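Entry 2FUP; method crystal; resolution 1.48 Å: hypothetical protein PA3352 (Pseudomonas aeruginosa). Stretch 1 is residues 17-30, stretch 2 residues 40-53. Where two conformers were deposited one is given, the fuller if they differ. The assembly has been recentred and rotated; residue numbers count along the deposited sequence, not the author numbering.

Stretch 1 (17-30) GHANQLLQLVDEEF
Stretch 2 40-53: VLQQLLGAKQPLMQ

Both stretches are helical throughout and belong to longer helices of one chain. They run roughly antiparallel, at 153° between their N-to-C directions, with axes 9.7 Å apart at closest approach. Stretch 2 is kinked at Pro-50, whose N has no hydrogen to give to the turn before. In the backbone register, His-18 CA lies 5.9 Å from Leu-51 CA. Leu-22 CA lies 6.3 Å from Lys-48 CA. Leu-25 CA lies 6.6 Å from Leu-44 CA. Glu-29 CA lies 6.5 Å from Leu-41 CA.

His-18 (chi1 m) points toward stretch 2; its ND1 lies 3.6 Å from Leu-51 CD2. Leu-51 (m, t) is a knob among His-18, Gln-21, Leu-22 and Leu-25. Gln-21 CB is 3.9 Å from Leu-51 CD1. Leu-22 (t, p) starts sideways, but its CD1 reaches Lys-48 CD at 3.9 Å.

Leu-25 (m, t) is the reciprocal knob, among Leu-44, Ala-47, Lys-48 and Leu-51. Its CD1 is 3.7 Å from both Ala-47 CB and Leu-51 CD1. Glu-28 CD packs 3.7 Å from CD2 of Leu-44 (m, t).

Glu-29 (t, t, chi3 -78°) also starts sideways. Its OE1 accepts a hydrogen bond from Lys-48 NZ (m, t, m, t) at 3.2 Å, within a salt bridge. A water donates to Glu-29 OE1 (2.9 Å from its O) and Leu-41 O (2.6 Å), bridging the helices.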

# COMPACT_ATOMS: atom_id res chain seq x y z
N GLY A 17 -5.99 -4.96 0.28
CA GLY A 17 -5.93 -6.20 -0.54
C GLY A 17 -4.66 -6.18 -1.34
O GLY A 17 -3.98 -7.20 -1.43
N HIS A 18 -4.38 -5.06 -2.02
CA HIS A 18 -3.18 -5.04 -2.87
C HIS A 18 -1.89 -5.12 -2.05
O HIS A 18 -0.94 -5.76 -2.49
CB HIS A 18 -3.17 -3.83 -3.79
CG HIS A 18 -4.37 -3.74 -4.67
ND1 HIS A 18 -4.94 -4.84 -5.26
CD2 HIS A 18 -5.08 -2.67 -5.08
CE1 HIS A 18 -5.96 -4.44 -6.02
NE2 HIS A 18 -6.09 -3.13 -5.89
N ALA A 19 -1.83 -4.48 -0.88
CA ALA A 19 -0.66 -4.55 -0.04
C ALA A 19 -0.46 -5.95 0.51
O ALA A 19 0.65 -6.42 0.59
CB ALA A 19 -0.75 -3.54 1.08
N ASN A 20 -1.53 -6.62 0.89
CA ASN A 20 -1.39 -8.03 1.29
C ASN A 20 -0.84 -8.88 0.12
O ASN A 20 0.05 -9.70 0.34
CB ASN A 20 -2.73 -8.58 1.72
CG ASN A 20 -3.01 -8.35 3.18
OD1 ASN A 20 -2.19 -8.67 4.03
ND2 ASN A 20 -4.21 -7.84 3.48
N GLN A 21 -1.36 -8.67 -1.08
CA GLN A 21 -0.89 -9.45 -2.20
C GLN A 21 0.59 -9.13 -2.45
O GLN A 21 1.39 -10.02 -2.77
CB GLN A 21 -1.78 -9.30 -3.41
CG GLN A 21 -3.09 -10.05 -3.17
CD GLN A 21 -3.82 -10.36 -4.45
OE1 GLN A 21 -3.80 -9.57 -5.37
NE2 GLN A 21 -4.44 -11.55 -4.53
N LEU A 22 0.96 -7.85 -2.37
CA LEU A 22 2.37 -7.45 -2.58
C LEU A 22 3.29 -8.14 -1.57
O LEU A 22 4.31 -8.71 -1.91
CB LEU A 22 2.49 -5.91 -2.53
CG LEU A 22 3.87 -5.38 -2.82
CD1 LEU A 22 4.38 -5.77 -4.17
CD2 LEU A 22 3.89 -3.84 -2.69
N LEU A 23 2.87 -8.11 -0.30
CA LEU A 23 3.68 -8.72 0.75
C LEU A 23 3.89 -10.21 0.44
O LEU A 23 4.97 -10.75 0.64
CB LEU A 23 3.00 -8.48 2.10
CG LEU A 23 3.74 -8.94 3.31
CD1 LEU A 23 5.11 -8.30 3.44
CD2 LEU A 23 2.86 -8.72 4.57
N GLN A 24 2.82 -10.90 0.05
CA GLN A 24 2.92 -12.30 -0.30
C GLN A 24 3.89 -12.56 -1.49
O GLN A 24 4.71 -13.48 -1.49
CB GLN A 24 1.56 -12.83 -0.62
CG GLN A 24 0.69 -12.94 0.64
CD GLN A 24 -0.78 -13.13 0.39
OE1 GLN A 24 -1.17 -13.79 -0.56
NE2 GLN A 24 -1.62 -12.62 1.31
N LEU A 25 3.79 -11.70 -2.52
CA LEU A 25 4.73 -11.81 -3.63
C LEU A 25 6.19 -11.54 -3.23
O LEU A 25 7.12 -12.16 -3.74
CB LEU A 25 4.33 -10.92 -4.81
CG LEU A 25 3.03 -11.23 -5.54
CD1 LEU A 25 2.69 -10.13 -6.52
CD2 LEU A 25 3.13 -12.59 -6.21
N VAL A 26 6.38 -10.57 -2.33
CA VAL A 26 7.74 -10.34 -1.82
C VAL A 26 8.29 -11.53 -1.01
O VAL A 26 9.47 -11.92 -1.10
CB VAL A 26 7.82 -9.03 -0.99
CG1 VAL A 26 9.23 -8.87 -0.39
CG2 VAL A 26 7.50 -7.89 -1.85
N ASP A 27 7.43 -12.17 -0.24
CA ASP A 27 7.82 -13.37 0.49
C ASP A 27 8.09 -14.52 -0.51
O ASP A 27 9.02 -15.34 -0.34
CB ASP A 27 6.69 -13.82 1.40
CG ASP A 27 7.05 -15.07 2.19
OD1 ASP A 27 8.04 -14.97 2.93
OD2 ASP A 27 6.32 -16.11 2.11
N GLU A 28 7.27 -14.61 -1.56
CA GLU A 28 7.44 -15.65 -2.56
C GLU A 28 8.84 -15.44 -3.23
O GLU A 28 9.58 -16.38 -3.55
CB GLU A 28 6.29 -15.61 -3.56
CG GLU A 28 6.36 -16.70 -4.57
CD GLU A 28 5.06 -16.91 -5.35
OE1 GLU A 28 4.05 -16.28 -4.93
OE2 GLU A 28 5.05 -17.63 -6.39
N GLU A 29 9.14 -14.17 -3.52
CA GLU A 29 10.44 -13.85 -4.08
C GLU A 29 11.64 -14.19 -3.14
O GLU A 29 12.64 -14.71 -3.58
CB GLU A 29 10.43 -12.36 -4.47
CG GLU A 29 11.72 -11.84 -5.04
CD GLU A 29 11.60 -10.34 -5.28
OE1 GLU A 29 10.97 -9.93 -6.28
OE2 GLU A 29 12.08 -9.58 -4.42
N PHE A 30 11.49 -13.93 -1.86
CA PHE A 30 12.46 -14.35 -0.85
C PHE A 30 12.70 -15.85 -0.95
O PHE A 30 13.86 -16.33 -0.98
CB PHE A 30 11.96 -13.94 0.54
CG PHE A 30 12.80 -14.39 1.63
CD1 PHE A 30 14.08 -13.93 1.74
CD2 PHE A 30 12.27 -15.25 2.58
CE1 PHE A 30 14.89 -14.36 2.81
CE2 PHE A 30 13.07 -15.71 3.63
CZ PHE A 30 14.36 -15.27 3.74
N VAL A 40 11.71 -17.70 -12.09
CA VAL A 40 10.50 -17.18 -11.49
C VAL A 40 10.63 -15.74 -11.08
O VAL A 40 9.65 -15.05 -10.92
CB VAL A 40 10.07 -18.05 -10.29
CG1 VAL A 40 10.98 -17.90 -9.08
CG2 VAL A 40 8.63 -17.84 -9.98
N LEU A 41 11.88 -15.31 -10.90
CA LEU A 41 12.05 -13.93 -10.40
C LEU A 41 11.47 -12.90 -11.37
O LEU A 41 10.82 -11.93 -10.92
CB LEU A 41 13.49 -13.63 -10.14
CG LEU A 41 14.10 -14.50 -9.04
CD1 LEU A 41 15.60 -14.18 -9.08
CD2 LEU A 41 13.54 -14.36 -7.67
N GLN A 42 11.68 -13.10 -12.68
CA GLN A 42 11.07 -12.19 -13.66
C GLN A 42 9.55 -12.18 -13.61
O GLN A 42 8.91 -11.14 -13.76
CB GLN A 42 11.52 -12.54 -15.09
CG GLN A 42 10.88 -11.68 -16.20
CD GLN A 42 11.45 -12.03 -17.56
OE1 GLN A 42 12.02 -13.12 -17.77
NE2 GLN A 42 11.31 -11.11 -18.51
N GLN A 43 8.97 -13.36 -13.39
CA GLN A 43 7.52 -13.49 -13.34
C GLN A 43 6.92 -12.83 -12.11
O GLN A 43 5.84 -12.24 -12.14
CB GLN A 43 7.12 -14.97 -13.44
CG GLN A 43 7.53 -15.64 -14.71
CD GLN A 43 7.37 -14.80 -15.96
OE1 GLN A 43 6.30 -14.23 -16.20
NE2 GLN A 43 8.43 -14.70 -16.74
N LEU A 44 7.63 -12.94 -10.99
CA LEU A 44 7.21 -12.27 -9.77
C LEU A 44 7.28 -10.75 -9.90
O LEU A 44 6.40 -10.03 -9.42
CB LEU A 44 8.05 -12.74 -8.56
CG LEU A 44 7.78 -14.22 -8.20
CD1 LEU A 44 8.74 -14.67 -7.17
CD2 LEU A 44 6.38 -14.41 -7.73
N LEU A 45 8.32 -10.28 -10.56
CA LEU A 45 8.37 -8.80 -10.91
C LEU A 45 7.13 -8.41 -11.72
O LEU A 45 6.55 -7.35 -11.50
CB LEU A 45 9.64 -8.43 -11.67
CG LEU A 45 9.79 -6.95 -12.06
CD1 LEU A 45 9.76 -6.06 -10.80
CD2 LEU A 45 11.06 -6.71 -12.86
N GLY A 46 6.75 -9.23 -12.68
CA GLY A 46 5.60 -8.94 -13.55
C GLY A 46 4.32 -8.95 -12.74
O GLY A 46 3.42 -8.18 -12.98
N ALA A 47 4.24 -9.83 -11.75
CA ALA A 47 3.08 -9.88 -10.90
C ALA A 47 2.98 -8.66 -9.98
O ALA A 47 1.86 -8.24 -9.59
CB ALA A 47 3.09 -11.18 -10.08
N LYS A 48 4.12 -8.12 -9.54
CA LYS A 48 4.16 -6.97 -8.61
C LYS A 48 3.77 -5.69 -9.32
O LYS A 48 3.29 -4.78 -8.64
CB LYS A 48 5.54 -6.78 -8.00
CG LYS A 48 5.93 -7.84 -7.07
CD LYS A 48 7.16 -7.49 -6.25
CE LYS A 48 8.40 -7.41 -7.07
NZ LYS A 48 9.55 -7.09 -6.14
N GLN A 49 3.99 -5.62 -10.66
CA GLN A 49 3.76 -4.37 -11.44
C GLN A 49 2.35 -3.82 -11.30
O GLN A 49 2.18 -2.68 -10.86
CB GLN A 49 4.11 -4.55 -12.93
CG GLN A 49 5.57 -4.83 -13.26
CD GLN A 49 6.52 -4.07 -12.38
OE1 GLN A 49 7.24 -4.65 -11.57
NE2 GLN A 49 6.51 -2.76 -12.52
N PRO A 50 1.33 -4.60 -11.67
CA PRO A 50 -0.00 -3.99 -11.54
C PRO A 50 -0.35 -3.57 -10.11
O PRO A 50 -1.16 -2.66 -9.91
CB PRO A 50 -0.94 -5.08 -12.01
CG PRO A 50 -0.09 -6.37 -12.01
CD PRO A 50 1.29 -5.95 -12.25
N LEU A 51 0.23 -4.22 -9.11
CA LEU A 51 -0.11 -3.88 -7.73
C LEU A 51 0.50 -2.55 -7.35
O LEU A 51 -0.09 -1.76 -6.62
CB LEU A 51 0.40 -4.98 -6.74
CG LEU A 51 -0.35 -6.28 -6.91
CD1 LEU A 51 0.33 -7.33 -6.03
CD2 LEU A 51 -1.81 -6.15 -6.58
N MSE A 52 1.72 -2.32 -7.79
CA MSE A 52 2.44 -1.13 -7.39
C MSE A 52 1.80 0.09 -8.08
O MSE A 52 1.67 1.18 -7.49
CB MSE A 52 3.89 -1.29 -7.77
CG MSE A 52 4.54 -2.41 -7.01
SE MSE A 52 6.32 -2.70 -7.65
CE MSE A 52 6.02 -3.07 -9.46
N GLN A 53 1.37 -0.14 -9.31
CA GLN A 53 0.63 0.91 -10.06
C GLN A 53 -0.67 1.26 -9.35
O GLN A 53 -1.03 2.47 -9.19
CB GLN A 53 0.25 0.42 -11.45
O HOH W 1 12.04 -11.04 -8.77